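Side-chain contacts in anti-restriction endonuclease (Enterobacteria phage T4, PDB 3WX4), which mimics DNA, blocks DNA binding by the bacterial histone-like protein H-NS and inhibits the host McrA restriction endonuclease, allowing the phage to evade restriction: residues 15-20 and 80-85; 35-40 and 59-64; 39-42 and 47-50. All blocks are in the same frame, centred on the assembly; numbering follows the deposited sequence.

The three contacts join helix 16-24 to helix 71-84, and helix 26-43 to two strands of the antiparallel sheet. Contacts 2 and 3 share Glu39 and Leu40 on helix 26-43 and reach the neighbouring strands 60-65 and 47-51, so their centres lie only about 6 Å apart; backbone pairs such as Ile64 O to Leu48 N, 2.8 Å, join them. Contact 1 closes a long loop in the chain that encloses both others, with its centre about 11 Å from that of contact 2 and about 15 Å from that of contact 3, across the chain's centre. Ile15 and Phe61 bring contacts 1 and 2 together, while contacts 2 and 3 both border the second subunit.

Contact 1: 15-20 and 80-85; sequences IDILEK and IYVHDY
Val82 sets its two methyl groups against Ile15, Ile17 and Leu18, joining the last turns of helix 71-84 to the beginning of helix 16-24 in a helix-to-helix contact beside the three-stranded antiparallel sheet. One valine thus faces three larger aliphatic side chains: Ile17 is met by one branch, Leu18 by the other, and Ile15 by both. CG1, anti to the backbone N (chi1 170°), is directed to the side where Ile17 CG2 meets it at 3.9 Å. On the other branch, Val82 CG2 approaches Ile15 CD1 to 4.0 Å and has Leu18 CD1 a little farther off, at 4.2 Å.

Ile15 spans both methyls. Its CG1 arm is extended, and the terminal CD1 reaches Val82 CG2, while the shorter branch brings Ile15 CG2 to within 4.1 Å of Val82 CG1. The side chains of Ile15 and Val82 therefore pass each other in opposite directions, meeting through their methyl groups; Ile17 passes Val82 in the same manner. Leu18 differs, because its CB leaves the helix obliquely and only the outer part of the side chain turns in to the valine.

The surroundings complete an apolar core. Ile15 and Leu18 also pack on Phe61 of strand 60-65, Ile17 reaches Phe91 of helix 88-91, and Val82 touches Leu36 of helix 26-43. Ile15 occupies the N-cap position, and its backbone is hydrogen-bonded to that of Gly59, so the residue that starts the helix is tied to the sheet region while its side chain enters the core. The backbone carbonyl has a helical role as well: Ile15 O accepts the N-H of Glu19, with 3.0 Å between the oxygen and Glu19 N.

Contact 2: 35-40 and 59-64; sequences ELVEEL and GYFYVI
Phe61 and Val37 meet because each sends the relevant group anti to its own carbonyl carbon: the phenylalanine CG by a chi1 of -65°, the valine through its CG2 methyl. With chi2 near -94°, the ring plane of Phe61 is turned roughly perpendicular to the plane through CA, CB and CG, and the ring presents an edge to Val37. Val37 CG2 comes to that edge close to the ring plane, 4.0 Å from Phe61 CE1, the two side chains meeting at a slant. Leu36, one residue earlier on the helix, adds a more distant touch from its CD2 methyl, 4.4 Å from Phe61 CZ.

Strand 60-65 is the central strand of the sheet, between 2-14 and 47-51, and Phe61 projects from it toward the helix. Ile15 and Ile49 also pack on this ring. Tyr60, Tyr62 and Ile64, which alternate with it along the strand, have neighbours on the second subunit, where Ile64 packs on Ile64 of the other chain. With one methyl at the ring edge and a second, more distant one approaching obliquely, the contact between helix and strand is small and rests on van der Waals and hydrophobic contributions.

Contact 3: 39-42 and 47-50; sequences ELHL and FLIG
His41 reaches across from helix 26-43 to Ile49 on strand 47-51; the helix is followed by a short connection to this strand, an edge strand of the chain's antiparallel sheet. Leu48 and Gly50 pair with strand 60-65, whereas the N-H of Ile49 is used by the histidine.

The tight part is here. Ile49 N donates to His41 NE2 over 3.1 Å at 155°, with the donor tilted 19° from the ring plane. Because NE2 acts as acceptor, the arrangement is consistent with a neutral ring protonated at ND1. The ring also crowds the strand closely, His41 CE1 lying 3.0 Å from Ile49 O and His41 NE2 only 3.5 Å from Ile49 CG2. With chi1 of -177° Ile49 puts that methyl beside the imidazole and sends its longer arm inward to Leu40.

Packing is looser around Leu48, whose CA lies at the edge of the histidine ring. It turns its side chain away from the helix, and its CD2 remains 4.4 Å from His41 NE2; it packs instead on Leu48 of the second subunit. His41 itself is partly exposed and touches Asn45 of that subunit.

Inward, Leu40 bridges two residues of the strand: its CD1 meets Ile49 CD1 at 3.8 Å, and its CD2 lies at the edge of the Phe47 ring, 4.1 Å from Phe47 CZ.

Contact 1: 15-20 and 80-85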
loop_
_atom_site.group_PDB
_atom_site.type_symbol
_atom_site.label_atom_id
_atom_site.label_comp_id
_atom_site.label_asym_id
_atom_site.label_seq_id
_atom_site.Cartn_x
_atom_site.Cartn_y
_atom_site.Cartn_z
ATOM N N ILE A 15 7.322 -11.045 -13.898
ATOM C CA ILE A 15 8.448 -10.316 -14.384
ATOM C C ILE A 15 9.364 -11.381 -14.902
ATOM O O ILE A 15 10.094 -12.048 -14.144
ATOM C CB ILE A 15 9.072 -9.449 -13.268
ATOM C CG1 ILE A 15 8.029 -8.465 -12.747
ATOM C CG2 ILE A 15 10.248 -8.682 -13.803
ATOM C CD1 ILE A 15 8.524 -7.567 -11.604
ATOM N N ASP A 16 9.296 -11.599 -16.219
ATOM C CA ASP A 16 10.112 -12.641 -16.849
ATOM C C ASP A 16 11.614 -12.702 -16.476
ATOM O O ASP A 16 12.137 -13.784 -16.133
ATOM C CB ASP A 16 10.039 -12.515 -18.372
ATOM C CG ASP A 16 8.596 -12.710 -18.942
ATOM O OD1 ASP A 16 7.663 -13.236 -18.249
ATOM O OD2 ASP A 16 8.428 -12.336 -20.138
ATOM N N ILE A 17 12.321 -11.577 -16.582
ATOM C CA ILE A 17 13.741 -11.622 -16.309
ATOM C C ILE A 17 14.045 -12.025 -14.852
ATOM O O ILE A 17 15.097 -12.630 -14.589
ATOM C CB ILE A 17 14.449 -10.300 -16.671
ATOM C CG1 ILE A 17 15.918 -10.578 -16.887
ATOM C CG2 ILE A 17 14.264 -9.224 -15.572
ATOM C CD1 ILE A 17 16.686 -9.442 -17.629
ATOM N N LEU A 18 13.130 -11.722 -13.931
ATOM C CA LEU A 18 13.376 -12.096 -12.507
ATOM C C LEU A 18 13.077 -13.555 -12.328
ATOM O O LEU A 18 13.780 -14.240 -11.554
ATOM C CB LEU A 18 12.517 -11.285 -11.519
ATOM C CG LEU A 18 13.125 -9.892 -11.242
ATOM C CD1 LEU A 18 12.062 -9.038 -10.481
ATOM C CD2 LEU A 18 14.475 -9.998 -10.442
ATOM N N GLU A 19 12.023 -14.044 -13.010
ATOM C CA GLU A 19 11.725 -15.473 -12.917
ATOM C C GLU A 19 12.937 -16.258 -13.460
ATOM O O GLU A 19 13.345 -17.269 -12.878
ATOM C CB GLU A 19 10.500 -15.854 -13.746
ATOM C CG GLU A 19 10.261 -17.359 -13.805
ATOM C CD GLU A 19 9.028 -17.727 -14.615
ATOM O OE1 GLU A 19 8.928 -17.176 -15.756
ATOM O OE2 GLU A 19 8.203 -18.533 -14.120
ATOM N N LYS A 20 13.522 -15.811 -14.566
ATOM C CA LYS A 20 14.677 -16.501 -15.092
ATOM C C LYS A 20 15.891 -16.410 -14.155
ATOM O O LYS A 20 16.693 -17.351 -14.100
ATOM C CB LYS A 20 15.076 -15.951 -16.457
ATOM C CG LYS A 20 14.294 -16.563 -17.569
ATOM C CD LYS A 20 14.467 -15.751 -18.847
ATOM C CE LYS A 20 14.198 -16.635 -20.069
ATOM N NZ LYS A 20 15.253 -17.745 -20.211
ATOM N N ILE A 80 10.898 0.185 -14.250
ATOM C CA ILE A 80 12.046 1.098 -14.190
ATOM C C ILE A 80 13.024 0.621 -13.106
ATOM O O ILE A 80 14.240 0.614 -13.290
ATOM C CB ILE A 80 11.591 2.560 -13.863
ATOM C CG1 ILE A 80 11.062 3.220 -15.147
ATOM C CG2 ILE A 80 12.758 3.370 -13.317
ATOM C CD1 ILE A 80 10.119 4.423 -14.900
ATOM N N TYR A 81 12.483 0.261 -11.949
ATOM C CA TYR A 81 13.330 -0.231 -10.859
ATOM C C TYR A 81 13.974 -1.544 -11.253
ATOM O O TYR A 81 15.141 -1.742 -10.993
ATOM C CB TYR A 81 12.499 -0.441 -9.596
ATOM C CG TYR A 81 12.172 0.844 -8.896
ATOM C CD1 TYR A 81 12.844 1.211 -7.731
ATOM C CD2 TYR A 81 11.143 1.668 -9.365
ATOM C CE1 TYR A 81 12.491 2.373 -7.022
ATOM C CE2 TYR A 81 10.782 2.822 -8.683
ATOM C CZ TYR A 81 11.453 3.170 -7.510
ATOM O OH TYR A 81 11.058 4.278 -6.800
ATOM N N VAL A 82 13.218 -2.436 -11.890
ATOM C CA VAL A 82 13.789 -3.735 -12.307
ATOM C C VAL A 82 14.943 -3.543 -13.302
ATOM O O VAL A 82 16.041 -4.108 -13.137
ATOM C CB VAL A 82 12.683 -4.688 -12.931
ATOM C CG1 VAL A 82 13.368 -5.956 -13.603
ATOM C CG2 VAL A 82 11.675 -5.078 -11.861
ATOM N N HIS A 83 14.730 -2.704 -14.325
ATOM C CA HIS A 83 15.790 -2.505 -15.322
ATOM C C HIS A 83 17.050 -1.974 -14.714
ATOM O O HIS A 83 18.164 -2.220 -15.212
ATOM C CB HIS A 83 15.328 -1.563 -16.431
ATOM C CG HIS A 83 14.229 -2.135 -17.253
ATOM N ND1 HIS A 83 14.308 -3.398 -17.806
ATOM C CD2 HIS A 83 13.021 -1.636 -17.610
ATOM C CE1 HIS A 83 13.188 -3.651 -18.465
ATOM N NE2 HIS A 83 12.392 -2.602 -18.362
ATOM N N ASP A 84 16.902 -1.229 -13.629
ATOM C CA ASP A 84 18.085 -0.679 -13.012
ATOM C C ASP A 84 19.071 -1.739 -12.509
ATOM O O ASP A 84 20.259 -1.458 -12.426
ATOM C CB ASP A 84 17.704 0.251 -11.869
ATOM C CG ASP A 84 18.894 1.077 -11.401
ATOM O OD1 ASP A 84 19.448 1.811 -12.263
ATOM O OD2 ASP A 84 19.291 0.980 -10.208
ATOM N N TYR A 85 18.600 -2.949 -12.161
ATOM C CA TYR A 85 19.542 -3.993 -11.725
ATOM C C TYR A 85 20.333 -4.583 -12.903
ATOM O O TYR A 85 21.320 -5.300 -12.709
ATOM C CB TYR A 85 18.803 -5.126 -11.012
ATOM C CG TYR A 85 18.284 -4.716 -9.664
ATOM C CD1 TYR A 85 19.124 -4.748 -8.539
ATOM C CD2 TYR A 85 16.991 -4.237 -9.515
ATOM C CE1 TYR A 85 18.683 -4.307 -7.308
ATOM C CE2 TYR A 85 16.523 -3.779 -8.258
ATOM C CZ TYR A 85 17.390 -3.820 -7.160
ATOM O OH TYR A 85 16.973 -3.337 -5.928
#

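Contact 2: 35-40 and 59-64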
loop_
_atom_site.group_PDB
_atom_site.type_symbol
_atom_site.label_atom_id
_atom_site.label_comp_id
_atom_site.label_asym_id
_atom_site.label_seq_id
_atom_site.Cartn_x
_atom_site.Cartn_y
_atom_site.Cartn_z
ATOM N N GLU A 35 15.076 -6.140 -2.009
ATOM C CA GLU A 35 15.440 -4.726 -2.062
ATOM C C GLU A 35 14.457 -4.042 -2.999
ATOM O O GLU A 35 14.017 -2.919 -2.736
ATOM C CB GLU A 35 16.849 -4.508 -2.582
ATOM C CG GLU A 35 17.190 -3.025 -2.677
ATOM C CD GLU A 35 18.578 -2.733 -3.248
ATOM O OE1 GLU A 35 19.486 -2.491 -2.434
ATOM O OE2 GLU A 35 18.789 -2.729 -4.505
ATOM N N LEU A 36 14.060 -4.741 -4.065
ATOM C CA LEU A 36 13.119 -4.170 -5.009
ATOM C C LEU A 36 11.799 -3.797 -4.339
ATOM O O LEU A 36 11.274 -2.653 -4.480
ATOM C CB LEU A 36 12.887 -5.140 -6.177
ATOM C CG LEU A 36 11.764 -4.777 -7.154
ATOM C CD1 LEU A 36 12.194 -3.555 -7.960
ATOM C CD2 LEU A 36 11.520 -5.981 -8.129
ATOM N N VAL A 37 11.238 -4.742 -3.606
ATOM C CA VAL A 37 9.981 -4.544 -2.915
ATOM C C VAL A 37 10.130 -3.466 -1.850
ATOM O O VAL A 37 9.254 -2.638 -1.651
ATOM C CB VAL A 37 9.524 -5.888 -2.252
ATOM C CG1 VAL A 37 8.378 -5.652 -1.298
ATOM C CG2 VAL A 37 9.057 -6.861 -3.401
ATOM N N GLU A 38 11.253 -3.461 -1.165
ATOM C CA GLU A 38 11.412 -2.464 -0.113
ATOM C C GLU A 38 11.498 -1.053 -0.706
ATOM O O GLU A 38 10.838 -0.127 -0.208
ATOM C CB GLU A 38 12.669 -2.766 0.682
ATOM C CG GLU A 38 12.922 -1.742 1.772
ATOM C CD GLU A 38 14.121 -2.147 2.564
ATOM O OE1 GLU A 38 14.082 -3.255 3.155
ATOM O OE2 GLU A 38 15.110 -1.379 2.553
ATOM N N GLU A 39 12.295 -0.897 -1.758
ATOM C CA GLU A 39 12.453 0.408 -2.387
ATOM C C GLU A 39 11.181 0.884 -3.045
ATOM O O GLU A 39 10.898 2.085 -2.992
ATOM C CB GLU A 39 13.616 0.440 -3.403
ATOM C CG GLU A 39 14.982 0.527 -2.709
ATOM C CD GLU A 39 16.184 0.735 -3.674
ATOM O OE1 GLU A 39 17.352 0.781 -3.155
ATOM O OE2 GLU A 39 15.959 0.833 -4.924
ATOM N N LEU A 40 10.419 -0.010 -3.664
ATOM C CA LEU A 40 9.162 0.408 -4.291
ATOM C C LEU A 40 8.209 0.925 -3.216
ATOM O O LEU A 40 7.491 1.910 -3.426
ATOM C CB LEU A 40 8.507 -0.735 -5.070
ATOM C CG LEU A 40 9.216 -1.081 -6.408
ATOM C CD1 LEU A 40 8.713 -2.454 -6.922
ATOM C CD2 LEU A 40 8.953 0.042 -7.483
ATOM N N GLY A 59 9.449 -14.771 -9.204
ATOM C CA GLY A 59 9.388 -13.888 -10.360
ATOM C C GLY A 59 8.007 -13.248 -10.592
ATOM O O GLY A 59 7.875 -12.362 -11.471
ATOM N N TYR A 60 6.973 -13.695 -9.873
ATOM C CA TYR A 60 5.638 -13.098 -9.995
ATOM C C TYR A 60 5.427 -12.248 -8.752
ATOM O O TYR A 60 5.880 -12.619 -7.673
ATOM C CB TYR A 60 4.496 -14.096 -9.938
ATOM C CG TYR A 60 4.482 -15.261 -10.893
ATOM C CD1 TYR A 60 5.471 -15.449 -11.865
ATOM C CD2 TYR A 60 3.448 -16.183 -10.818
ATOM C CE1 TYR A 60 5.408 -16.549 -12.744
ATOM C CE2 TYR A 60 3.384 -17.247 -11.671
ATOM C CZ TYR A 60 4.365 -17.418 -12.625
ATOM O OH TYR A 60 4.213 -18.487 -13.467
ATOM N N PHE A 61 4.683 -11.150 -8.887
ATOM C CA PHE A 61 4.409 -10.228 -7.758
ATOM C C PHE A 61 2.938 -9.931 -7.667
ATOM O O PHE A 61 2.283 -9.882 -8.717
ATOM C CB PHE A 61 5.156 -8.922 -7.983
ATOM C CG PHE A 61 6.619 -9.098 -7.951
ATOM C CD1 PHE A 61 7.315 -8.886 -6.768
ATOM C CD2 PHE A 61 7.295 -9.618 -9.065
ATOM C CE1 PHE A 61 8.671 -9.200 -6.681
ATOM C CE2 PHE A 61 8.653 -9.948 -9.005
ATOM C CZ PHE A 61 9.351 -9.739 -7.792
ATOM N N TYR A 62 2.394 -9.785 -6.462
ATOM C CA TYR A 62 0.989 -9.378 -6.397
ATOM C C TYR A 62 1.101 -7.860 -6.452
ATOM O O TYR A 62 2.119 -7.291 -6.013
ATOM C CB TYR A 62 0.255 -9.845 -5.132
ATOM C CG TYR A 62 0.816 -9.369 -3.794
ATOM C CD1 TYR A 62 0.625 -8.063 -3.370
ATOM C CD2 TYR A 62 1.529 -10.247 -2.960
ATOM C CE1 TYR A 62 1.124 -7.614 -2.150
ATOM C CE2 TYR A 62 2.054 -9.827 -1.736
ATOM C CZ TYR A 62 1.848 -8.501 -1.331
ATOM O OH TYR A 62 2.346 -7.993 -0.159
ATOM N N VAL A 63 0.097 -7.194 -7.032
ATOM C CA VAL A 63 0.148 -5.732 -7.147
ATOM C C VAL A 63 -1.275 -5.231 -6.866
ATOM O O VAL A 63 -2.239 -5.756 -7.452
ATOM C CB VAL A 63 0.564 -5.297 -8.563
ATOM C CG1 VAL A 63 0.562 -3.793 -8.666
ATOM C CG2 VAL A 63 1.965 -5.778 -8.872
ATOM N N ILE A 64 -1.403 -4.308 -5.917
ATOM C CA ILE A 64 -2.682 -3.720 -5.551
ATOM C C ILE A 64 -2.527 -2.196 -5.588
ATOM O O ILE A 64 -1.883 -1.593 -4.714
ATOM C CB ILE A 64 -3.131 -4.142 -4.136
ATOM C CG1 ILE A 64 -3.193 -5.667 -4.048
ATOM C CG2 ILE A 64 -4.587 -3.624 -3.845
ATOM C CD1 ILE A 64 -3.199 -6.193 -2.607
#

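Contact 3: 39-42 and 47-50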
loop_
_atom_site.group_PDB
_atom_site.type_symbol
_atom_site.label_atom_id
_atom_site.label_comp_id
_atom_site.label_asym_id
_atom_site.label_seq_id
_atom_site.Cartn_x
_atom_site.Cartn_y
_atom_site.Cartn_z
ATOM N N GLU A 39 12.295 -0.897 -1.758
ATOM C CA GLU A 39 12.453 0.408 -2.387
ATOM C C GLU A 39 11.181 0.884 -3.045
ATOM O O GLU A 39 10.898 2.085 -2.992
ATOM C CB GLU A 39 13.616 0.440 -3.403
ATOM C CG GLU A 39 14.982 0.527 -2.709
ATOM C CD GLU A 39 16.184 0.735 -3.674
ATOM O OE1 GLU A 39 17.352 0.781 -3.155
ATOM O OE2 GLU A 39 15.959 0.833 -4.924
ATOM N N LEU A 40 10.419 -0.010 -3.664
ATOM C CA LEU A 40 9.162 0.408 -4.291
ATOM C C LEU A 40 8.209 0.925 -3.216
ATOM O O LEU A 40 7.491 1.910 -3.426
ATOM C CB LEU A 40 8.507 -0.735 -5.070
ATOM C CG LEU A 40 9.216 -1.081 -6.408
ATOM C CD1 LEU A 40 8.713 -2.454 -6.922
ATOM C CD2 LEU A 40 8.953 0.042 -7.483
ATOM N N HIS A 41 8.196 0.275 -2.064
ATOM C CA HIS A 41 7.340 0.728 -0.984
ATOM C C HIS A 41 7.844 2.024 -0.359
ATOM O O HIS A 41 7.049 2.859 0.075
ATOM C CB HIS A 41 7.229 -0.344 0.101
ATOM C CG HIS A 41 6.291 -1.444 -0.266
ATOM N ND1 HIS A 41 6.409 -2.728 0.224
ATOM C CD2 HIS A 41 5.201 -1.442 -1.074
ATOM C CE1 HIS A 41 5.426 -3.469 -0.262
ATOM N NE2 HIS A 41 4.677 -2.712 -1.052
ATOM N N LEU A 42 9.148 2.210 -0.306
ATOM C CA LEU A 42 9.629 3.418 0.334
ATOM C C LEU A 42 9.396 4.652 -0.519
ATOM O O LEU A 42 9.095 5.720 0.005
ATOM C CB LEU A 42 11.118 3.285 0.710
ATOM C CG LEU A 42 11.412 2.372 1.922
ATOM C CD1 LEU A 42 12.922 2.222 2.139
ATOM C CD2 LEU A 42 10.775 2.952 3.214
ATOM N N PHE A 47 0.550 2.056 -4.158
ATOM C CA PHE A 47 0.312 0.676 -4.540
ATOM C C PHE A 47 1.066 -0.235 -3.570
ATOM O O PHE A 47 1.999 0.207 -2.902
ATOM C CB PHE A 47 0.732 0.381 -5.993
ATOM C CG PHE A 47 2.206 0.463 -6.255
ATOM C CD1 PHE A 47 3.051 -0.638 -6.031
ATOM C CD2 PHE A 47 2.752 1.610 -6.775
ATOM C CE1 PHE A 47 4.393 -0.573 -6.325
ATOM C CE2 PHE A 47 4.135 1.689 -7.086
ATOM C CZ PHE A 47 4.960 0.587 -6.853
ATOM N N LEU A 48 0.577 -1.458 -3.447
ATOM C CA LEU A 48 1.242 -2.471 -2.579
ATOM C C LEU A 48 1.834 -3.472 -3.547
ATOM O O LEU A 48 1.279 -3.708 -4.642
ATOM C CB LEU A 48 0.215 -3.194 -1.710
ATOM C CG LEU A 48 -0.466 -2.389 -0.618
ATOM C CD1 LEU A 48 -1.613 -3.248 -0.020
ATOM C CD2 LEU A 48 0.570 -2.005 0.479
ATOM N N ILE A 49 2.961 -4.086 -3.182
ATOM C CA ILE A 49 3.533 -5.097 -4.061
ATOM C C ILE A 49 4.204 -6.106 -3.141
ATOM O O ILE A 49 4.636 -5.753 -2.021
ATOM C CB ILE A 49 4.564 -4.507 -5.018
ATOM C CG1 ILE A 49 5.059 -5.601 -5.961
ATOM C CG2 ILE A 49 5.693 -3.828 -4.235
ATOM C CD1 ILE A 49 6.044 -5.106 -6.987
ATOM N N GLY A 50 4.269 -7.356 -3.578
ATOM C CA GLY A 50 4.923 -8.342 -2.725
ATOM C C GLY A 50 5.117 -9.629 -3.511
ATOM O O GLY A 50 4.507 -9.867 -4.573
#